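Local atomic coordinates of lipoprotein (Streptococcus pneumoniae serotype 4, PDB entry 6JF1), a protein that binds L-methionine as the substrate-binding lipoprotein of an ABC importer, probably handing the amino acid to its membrane transporter. Residues Glu266-Asp269 against Gly270-Pro274. Sequence-based numbering, arbitrary orientation.
Sequences ESSD and GLDQP
Ser268 meets Leu271 and Asp272 just after the last turn of helix 258-267, using its carbonyl for one and its hydroxyl for the other. Its OG lies between its own backbone N and carbonyl carbon (chi1 81°), a rotation that turns the hydroxyl toward the returning chain. There OG accepts a nearly straight bond from Asp272 N at 3.0 Å (167° at the hydrogen), while the same hydroxyl is also hydrogen-bonded to the carbonyl of Ile264. A buried hydroxyl thus ties the end of the helix to the strand's approach, and the CB of Asp272 packs 3.7 Å from Ser268 OG. The carbonyl O of Ser268 accepts the amide of Leu271 at 3.0 Å, closing the turn. Leu271 CB rests 3.3 Å from this oxygen, and its isobutyl group reaches Tyr213, Asn203 and Glu39.

Asp269 adopts a positive phi, and its amide bonds back to Glu266 O at 3.1 Å. Its carboxylate turns to Lys214, with which OD2 forms a salt bridge, and the backbone O is hydrogen-bonded to Tyr213. Gly270 follows, also at positive phi (87°), as the second of the two central residues of a type I' turn, a conformation glycine adopts readily. Beyond the turn, the Asp272 carboxylate is gripped by Arg42 and Arg35 through OD2 and by Asn203 through OD1, which would probably stabilise its negative charge. Gln273 then pairs its backbone with Ile107, placing strand 273-274 at the edge of the mixed sheet. A Schellman motif, with Asp269 at positive phi, overlaps a type I' turn from Ser268 to Leu271; together they end the helix and reverse the chain into the outermost strand of one lobe of this NlpA-family binding protein.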
loop_
_atom_site.group_PDB
_atom_site.type_symbol
_atom_site.label_atom_id
_atom_site.label_comp_id
_atom_site.label_asym_id
_atom_site.label_seq_id
_atom_site.Cartn_x
_atom_site.Cartn_y
_atom_site.Cartn_z
ATOM N N GLU A 266 7.470 -14.804 -5.423
ATOM C CA GLU A 266 7.916 -15.817 -4.460
ATOM C C GLU A 266 7.972 -15.216 -3.042
ATOM O O GLU A 266 7.412 -15.781 -2.117
ATOM C CB GLU A 266 9.293 -16.327 -4.894
ATOM C CG GLU A 266 9.961 -17.250 -3.861
ATOM C CD GLU A 266 9.417 -18.638 -4.089
ATOM O OE1 GLU A 266 8.534 -18.744 -4.956
ATOM O OE2 GLU A 266 9.834 -19.579 -3.405
ATOM N N SER A 267 8.671 -14.083 -2.876
ATOM C CA SER A 267 8.956 -13.506 -1.539
ATOM C C SER A 267 7.682 -12.935 -0.877
ATOM O O SER A 267 7.621 -12.822 0.357
ATOM C CB SER A 267 10.037 -12.464 -1.628
ATOM O OG SER A 267 9.577 -11.347 -2.376
ATOM N N SER A 268 6.648 -12.620 -1.663
ATOM C CA SER A 268 5.350 -12.157 -1.103
ATOM C C SER A 268 4.320 -13.295 -1.089
ATOM O O SER A 268 3.152 -13.068 -0.810
ATOM C CB SER A 268 4.834 -10.952 -1.915
ATOM O OG SER A 268 4.180 -11.380 -3.129
ATOM N N ASP A 269 4.699 -14.500 -1.530
ATOM C CA ASP A 269 3.708 -15.624 -1.626
ATOM C C ASP A 269 2.508 -15.248 -2.506
ATOM O O ASP A 269 1.397 -15.735 -2.286
ATOM C CB ASP A 269 3.314 -16.215 -0.263
ATOM C CG ASP A 269 2.769 -17.639 -0.389
ATOM O OD1 ASP A 269 2.919 -18.241 -1.498
ATOM O OD2 ASP A 269 2.166 -18.136 0.593
ATOM N N GLY A 270 2.716 -14.449 -3.563
ATOM C CA GLY A 270 1.563 -14.100 -4.421
ATOM C C GLY A 270 0.785 -12.863 -3.941
ATOM O O GLY A 270 -0.045 -12.348 -4.675
ATOM N N LEU A 271 1.017 -12.359 -2.733
ATOM C CA LEU A 271 0.268 -11.142 -2.262
ATOM C C LEU A 271 0.491 -9.950 -3.219
ATOM O O LEU A 271 -0.429 -9.182 -3.465
ATOM C CB LEU A 271 0.690 -10.810 -0.828
ATOM C CG LEU A 271 0.113 -9.527 -0.205
ATOM C CD1 LEU A 271 -1.406 -9.588 -0.066
ATOM C CD2 LEU A 271 0.753 -9.292 1.159
ATOM N N ASP A 272 1.689 -9.792 -3.773
ATOM C CA ASP A 272 1.946 -8.687 -4.699
ATOM C C ASP A 272 2.013 -9.213 -6.139
ATOM O O ASP A 272 2.810 -10.132 -6.461
ATOM C CB ASP A 272 3.296 -8.035 -4.428
ATOM C CG ASP A 272 3.440 -7.302 -3.099
ATOM O OD1 ASP A 272 2.524 -7.391 -2.249
ATOM O OD2 ASP A 272 4.489 -6.617 -2.937
ATOM N N GLN A 273 1.254 -8.586 -7.018
ATOM C CA GLN A 273 1.165 -9.054 -8.388
ATOM C C GLN A 273 1.863 -8.062 -9.331
ATOM O O GLN A 273 1.338 -6.973 -9.591
ATOM C CB GLN A 273 -0.305 -9.250 -8.761
ATOM C CG GLN A 273 -0.452 -9.543 -10.245
ATOM C CD GLN A 273 -1.884 -9.659 -10.709
ATOM O OE1 GLN A 273 -2.797 -9.929 -9.928
ATOM N NE2 GLN A 273 -2.086 -9.473 -12.007
ATOM N N PRO A 274 3.024 -8.424 -9.877
ATOM C CA PRO A 274 3.764 -7.513 -10.786
ATOM C C PRO A 274 2.909 -7.140 -12.003
ATOM O O PRO A 274 2.152 -7.972 -12.485
ATOM C CB PRO A 274 4.972 -8.344 -11.275
ATOM C CG PRO A 274 5.167 -9.336 -10.134
ATOM C CD PRO A 274 3.741 -9.702 -9.759
#